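Local coordinates for uncharacterized protein (Pyrococcus horikoshii, PDB 2P8T), which is of unknown function but may bind ATP and have an aminoacyl-tRNA ligase-type activity, and has an N-terminal domain of helix-turn-helix type, at residues L31-I36 with S46-L51; I24-E29 with S37-L42. One frame throughout, in Å; residues are numbered along the deposited sequence.

Contact 1 of 2, residues L31-I36 with S46-L51; sequences LGRKQI and SVRTLL
The guanidinium groups of Arg33 and Arg48 lie face to face, their planes only 5° apart and their centres 3.8 Å from each other. The stack is offset: NH2 of each arginine sits over the rim of the other group, and Arg33 NH2 comes within 3.1 Å of Arg48 NH2. Two donors cannot bond to each other, and the pairing of like charges is probably made tolerable by Glu44, whose OE2 forms a salt bridge with Arg33 NH2 and a long, weak ion pair with Arg48 NH1. The Arg33 chain bends at its third torsion (chi3 -60°) to bring the flat group over that of Arg48. An alanine in place of Arg33 is likely to strip one face of the Arg48 guanidinium and leave Glu44 without its closer charged mate. Beneath the stack the contact turns apolar. Leu51 CD1 packs on the Arg33 stem, 3.9 Å from Arg33 CB, while Val47 CG1 lies against the backbone at Arg33 O (3.8 Å) and against the CG2 methyl of Ile36 (4.2 Å). These residues join the start of helix 33-40, with Gly32 at the N-cap position, to helix 44-56, as in a helix-turn-helix unit. Arg33 and Leu51 also touch His67 of strand 67-69, and Ile36 reaches Val23 of helix 17-26.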
loop_
_atom_site.group_PDB
_atom_site.type_symbol
_atom_site.label_atom_id
_atom_site.label_comp_id
_atom_site.label_asym_id
_atom_site.label_seq_id
_atom_site.Cartn_x
_atom_site.Cartn_y
_atom_site.Cartn_z
ATOM N N LEU A 31 14.633 6.768 -7.590
ATOM C CA LEU A 31 13.674 7.293 -8.573
ATOM C C LEU A 31 13.753 8.811 -8.718
ATOM O O LEU A 31 14.046 9.519 -7.755
ATOM C CB LEU A 31 12.233 6.906 -8.210
ATOM C CG LEU A 31 11.650 5.518 -8.521
ATOM C CD1 LEU A 31 10.189 5.459 -8.092
ATOM C CD2 LEU A 31 11.767 5.167 -9.992
ATOM N N GLY A 32 13.470 9.299 -9.922
ATOM C CA GLY A 32 13.412 10.733 -10.188
ATOM C C GLY A 32 12.068 11.322 -9.811
ATOM O O GLY A 32 11.075 10.601 -9.708
ATOM N N ARG A 33 12.041 12.639 -9.614
ATOM C CA ARG A 33 10.832 13.353 -9.186
ATOM C C ARG A 33 9.637 13.253 -10.140
ATOM O O ARG A 33 8.487 13.228 -9.694
ATOM C CB ARG A 33 11.145 14.821 -8.858
ATOM C CG ARG A 33 12.305 15.427 -9.644
ATOM C CD ARG A 33 12.476 16.913 -9.333
ATOM N NE ARG A 33 11.270 17.669 -9.669
ATOM C CZ ARG A 33 11.004 18.167 -10.876
ATOM N NH1 ARG A 33 11.862 18.001 -11.875
ATOM N NH2 ARG A 33 9.875 18.831 -11.082
ATOM N N LYS A 34 9.904 13.188 -11.443
ATOM C CA LYS A 34 8.829 13.083 -12.433
ATOM C C LYS A 34 8.225 11.671 -12.485
ATOM O O LYS A 34 7.017 11.526 -12.686
ATOM C CB LYS A 34 9.304 13.543 -13.821
ATOM C CG LYS A 34 8.172 13.916 -14.774
ATOM C CD LYS A 34 8.693 14.546 -16.064
ATOM C CE LYS A 34 7.632 14.531 -17.164
ATOM N NZ LYS A 34 7.317 13.144 -17.629
ATOM N N GLN A 35 9.060 10.648 -12.295
ATOM C CA GLN A 35 8.592 9.259 -12.145
ATOM C C GLN A 35 7.689 9.099 -10.919
ATOM O O GLN A 35 6.649 8.442 -10.982
ATOM C CB GLN A 35 9.769 8.292 -12.023
ATOM C CG GLN A 35 10.605 8.135 -13.282
ATOM C CD GLN A 35 11.931 7.452 -13.008
ATOM O OE1 GLN A 35 12.797 8.001 -12.324
ATOM N NE2 GLN A 35 12.102 6.253 -13.549
ATOM N N ILE A 36 8.096 9.700 -9.805
ATOM C CA ILE A 36 7.283 9.707 -8.594
ATOM C C ILE A 36 5.926 10.372 -8.870
ATOM O O ILE A 36 4.878 9.821 -8.519
ATOM C CB ILE A 36 8.028 10.403 -7.409
ATOM C CG1 ILE A 36 9.363 9.705 -7.092
ATOM C CG2 ILE A 36 7.145 10.491 -6.177
ATOM C CD1 ILE A 36 9.251 8.381 -6.328
ATOM N N SER A 46 2.974 19.528 -4.975
ATOM C CA SER A 46 2.803 18.519 -3.928
ATOM C C SER A 46 3.970 17.524 -3.827
ATOM O O SER A 46 4.451 17.248 -2.731
ATOM C CB SER A 46 1.487 17.769 -4.138
ATOM O OG SER A 46 0.389 18.597 -3.790
ATOM N N VAL A 47 4.406 16.989 -4.963
ATOM C CA VAL A 47 5.557 16.084 -4.986
ATOM C C VAL A 47 6.837 16.805 -4.547
ATOM O O VAL A 47 7.620 16.260 -3.780
ATOM C CB VAL A 47 5.762 15.414 -6.372
ATOM C CG1 VAL A 47 7.090 14.638 -6.422
ATOM C CG2 VAL A 47 4.615 14.488 -6.683
ATOM N N ARG A 48 7.045 18.023 -5.042
ATOM C CA ARG A 48 8.231 18.800 -4.684
ATOM C C ARG A 48 8.309 18.995 -3.185
ATOM O O ARG A 48 9.370 18.799 -2.582
ATOM C CB ARG A 48 8.216 20.165 -5.377
ATOM C CG ARG A 48 8.866 20.183 -6.739
ATOM C CD ARG A 48 10.183 20.970 -6.679
ATOM N NE ARG A 48 10.950 20.954 -7.928
ATOM C CZ ARG A 48 10.537 21.447 -9.096
ATOM N NH1 ARG A 48 9.334 21.994 -9.220
ATOM N NH2 ARG A 48 11.331 21.372 -10.156
ATOM N N THR A 49 7.181 19.372 -2.588
ATOM C CA THR A 49 7.125 19.671 -1.172
ATOM C C THR A 49 7.328 18.412 -0.337
ATOM O O THR A 49 8.062 18.425 0.647
ATOM C CB THR A 49 5.785 20.344 -0.802
ATOM O OG1 THR A 49 5.687 21.590 -1.515
ATOM C CG2 THR A 49 5.718 20.608 0.666
ATOM N N LEU A 50 6.664 17.337 -0.748
ATOM C CA LEU A 50 6.834 16.043 -0.109
ATOM C C LEU A 50 8.302 15.605 -0.120
ATOM O O LEU A 50 8.821 15.252 0.936
ATOM C CB LEU A 50 5.923 14.990 -0.764
ATOM C CG LEU A 50 6.119 13.535 -0.352
ATOM C CD1 LEU A 50 6.055 13.357 1.143
ATOM C CD2 LEU A 50 5.056 12.692 -1.068
ATOM N N LEU A 51 8.962 15.662 -1.278
ATOM C CA LEU A 51 10.379 15.247 -1.394
ATOM C C LEU A 51 11.314 16.159 -0.603
ATOM O O LEU A 51 12.287 15.702 0.010
ATOM C CB LEU A 51 10.816 15.132 -2.854
ATOM C CG LEU A 51 10.117 14.063 -3.707
ATOM C CD1 LEU A 51 10.674 14.070 -5.099
ATOM C CD2 LEU A 51 10.254 12.669 -3.107
#

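Contact 2 of 2, residues I24-E29 with S37-L42; sequences IFLLKE and SERLEL
Leu26 spreads its two methyl groups over neighbouring residues of the facing helix, one against an apolar side chain and the other against the polar end of an arginine. CD1 meets Leu40 CD2 at 3.7 Å, methyl against methyl, with the two leucines slanting across each other. On the other branch, Leu26 CD2 lies 3.5 Å from Arg39 NE and approaches the guanidinium obliquely, touching CZ and NH2 a little farther off. The Arg39 chain turns at its third torsion (chi3 49°), which folds the guanidinium over the leucine; the stem takes part too, with Arg39 CB 4.1 Å from Leu26 CD1. The contact is therefore purely one of van der Waals packing, with buried Leu26 and Leu40 on the inside and exposed Arg39 closing over the outer side. Glu29 carries the opposite charge, but its OE2 remains 5.7 Å from Arg39 NH1, too far for a salt bridge. The contact packs the C-terminal end of helix 17-26 against the last turn of helix 33-40, the first two helices of the N-terminal domain, consistent with a helix-turn-helix-type fold. Leu40 also packs on Ala22 and Val23 of helix 17-26, while the carbonyls of Ile24 and Phe25 accept hydrogen bonds from Arg77 of helix 71-81.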
loop_
_atom_site.group_PDB
_atom_site.type_symbol
_atom_site.label_atom_id
_atom_site.label_comp_id
_atom_site.label_asym_id
_atom_site.label_seq_id
_atom_site.Cartn_x
_atom_site.Cartn_y
_atom_site.Cartn_z
ATOM N N ILE A 24 7.744 5.890 0.114
ATOM C CA ILE A 24 8.657 4.971 0.780
ATOM C C ILE A 24 8.563 3.563 0.187
ATOM O O ILE A 24 9.595 2.918 -0.018
ATOM C CB ILE A 24 8.442 4.959 2.314
ATOM C CG1 ILE A 24 8.601 6.395 2.872
ATOM C CG2 ILE A 24 9.411 3.993 3.015
ATOM C CD1 ILE A 24 8.490 6.489 4.376
ATOM N N PHE A 25 7.349 3.098 -0.083
ATOM C CA PHE A 25 7.190 1.861 -0.869
ATOM C C PHE A 25 7.866 1.952 -2.244
ATOM O O PHE A 25 8.543 1.013 -2.679
ATOM C CB PHE A 25 5.722 1.461 -1.020
ATOM C CG PHE A 25 5.152 0.787 0.194
ATOM C CD1 PHE A 25 5.705 -0.408 0.671
ATOM C CD2 PHE A 25 4.070 1.332 0.858
ATOM C CE1 PHE A 25 5.185 -1.042 1.789
ATOM C CE2 PHE A 25 3.533 0.708 1.973
ATOM C CZ PHE A 25 4.095 -0.486 2.448
ATOM N N LEU A 26 7.684 3.079 -2.932
ATOM C CA LEU A 26 8.201 3.226 -4.301
ATOM C C LEU A 26 9.716 3.262 -4.367
ATOM O O LEU A 26 10.314 2.708 -5.294
ATOM C CB LEU A 26 7.617 4.468 -4.987
ATOM C CG LEU A 26 6.160 4.394 -5.447
ATOM C CD1 LEU A 26 5.661 5.772 -5.902
ATOM C CD2 LEU A 26 5.957 3.352 -6.545
ATOM N N LEU A 27 10.332 3.900 -3.374
ATOM C CA LEU A 27 11.782 4.111 -3.354
ATOM C C LEU A 27 12.618 2.884 -2.951
ATOM O O LEU A 27 13.720 3.017 -2.410
ATOM C CB LEU A 27 12.129 5.354 -2.508
ATOM C CG LEU A 27 11.763 6.721 -3.108
ATOM C CD1 LEU A 27 12.144 7.861 -2.171
ATOM C CD2 LEU A 27 12.399 6.951 -4.479
ATOM N N LYS A 28 12.101 1.685 -3.216
ATOM C CA LYS A 28 12.908 0.464 -3.112
ATOM C C LYS A 28 14.058 0.551 -4.111
ATOM O O LYS A 28 15.130 -0.050 -3.909
ATOM C CB LYS A 28 12.062 -0.785 -3.375
ATOM C CG LYS A 28 11.418 -0.843 -4.758
ATOM C CD LYS A 28 10.255 -1.834 -4.803
ATOM C CE LYS A 28 10.708 -3.283 -4.620
ATOM N NZ LYS A 28 11.351 -3.833 -5.855
ATOM N N GLU A 29 13.809 1.301 -5.185
ATOM C CA GLU A 29 14.823 1.677 -6.166
ATOM C C GLU A 29 14.921 3.214 -6.240
ATOM O O GLU A 29 13.906 3.910 -6.065
ATOM C CB GLU A 29 14.477 1.094 -7.545
ATOM C CG GLU A 29 13.337 1.808 -8.295
ATOM C CD GLU A 29 12.901 1.085 -9.562
ATOM O OE1 GLU A 29 13.621 0.153 -10.001
ATOM O OE2 GLU A 29 11.832 1.446 -10.120
ATOM N N SER A 37 5.956 11.543 -9.513
ATOM C CA SER A 37 4.745 12.292 -9.873
ATOM C C SER A 37 3.735 11.468 -10.670
ATOM O O SER A 37 2.531 11.547 -10.417
ATOM C CB SER A 37 5.101 13.548 -10.674
ATOM O OG SER A 37 5.716 14.522 -9.855
ATOM N N GLU A 38 4.236 10.693 -11.632
ATOM C CA GLU A 38 3.387 9.877 -12.501
ATOM C C GLU A 38 2.759 8.702 -11.743
ATOM O O GLU A 38 1.574 8.409 -11.908
ATOM C CB GLU A 38 4.165 9.383 -13.739
ATOM C CG GLU A 38 5.197 8.288 -13.455
ATOM C CD GLU A 38 5.688 7.541 -14.696
ATOM O OE1 GLU A 38 5.912 8.188 -15.749
ATOM O OE2 GLU A 38 5.877 6.305 -14.600
ATOM N N ARG A 39 3.558 8.058 -10.896
ATOM C CA ARG A 39 3.138 6.851 -10.182
ATOM C C ARG A 39 2.236 7.134 -8.980
ATOM O O ARG A 39 1.449 6.272 -8.572
ATOM C CB ARG A 39 4.361 6.024 -9.772
ATOM C CG ARG A 39 5.153 5.490 -10.963
ATOM C CD ARG A 39 5.961 4.250 -10.631
ATOM N NE ARG A 39 5.176 3.232 -9.927
ATOM C CZ ARG A 39 5.321 1.917 -10.087
ATOM N NH1 ARG A 39 6.208 1.436 -10.953
ATOM N NH2 ARG A 39 4.560 1.083 -9.390
ATOM N N LEU A 40 2.351 8.333 -8.414
ATOM C CA LEU A 40 1.492 8.756 -7.305
ATOM C C LEU A 40 0.241 9.469 -7.799
ATOM O O LEU A 40 -0.770 9.511 -7.095
ATOM C CB LEU A 40 2.233 9.707 -6.367
ATOM C CG LEU A 40 3.495 9.353 -5.580
ATOM C CD1 LEU A 40 3.988 10.620 -4.894
ATOM C CD2 LEU A 40 3.232 8.267 -4.561
ATOM N N GLU A 41 0.328 10.045 -8.999
ATOM C CA GLU A 41 -0.721 10.905 -9.553
ATOM C C GLU A 41 -0.890 12.126 -8.641
ATOM O O GLU A 41 -2.005 12.468 -8.237
ATOM C CB GLU A 41 -2.045 10.135 -9.709
ATOM C CG GLU A 41 -2.690 10.212 -11.084
ATOM C CD GLU A 41 -3.574 8.999 -11.387
ATOM O OE1 GLU A 41 -4.671 8.884 -10.803
ATOM O OE2 GLU A 41 -3.162 8.161 -12.217
ATOM N N LEU A 42 0.236 12.756 -8.310
ATOM C CA LEU A 42 0.260 13.958 -7.472
ATOM C C LEU A 42 0.816 15.157 -8.232
ATOM O O LEU A 42 1.681 15.007 -9.099
ATOM C CB LEU A 42 1.110 13.729 -6.219
ATOM C CG LEU A 42 0.429 13.419 -4.885
ATOM C CD1 LEU A 42 -0.247 12.063 -4.939
ATOM C CD2 LEU A 42 1.453 13.483 -3.743
#

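In the fold
Both contacts use helix 33-40, contact 1 through its first turn and contact 2 through its last, so this helix packs on both helix 44-56 and helix 17-26, which also touch each other. Their centres are about 8 Å apart, and they meet directly: Ile36 CD1 packs 3.9 Å from Leu27 CD2, and Val47 CG2 lies 3.6 Å from Leu42 CB. Each combines a buried aliphatic part with arginine at its more exposed side, but the polar chemistry differs. Contact 1 pairs two partly exposed guanidinium groups beside a shared glutamate, whereas contact 2 has a single exposed arginine resting on a leucine. Together they tie three helices of the N-terminal domain together.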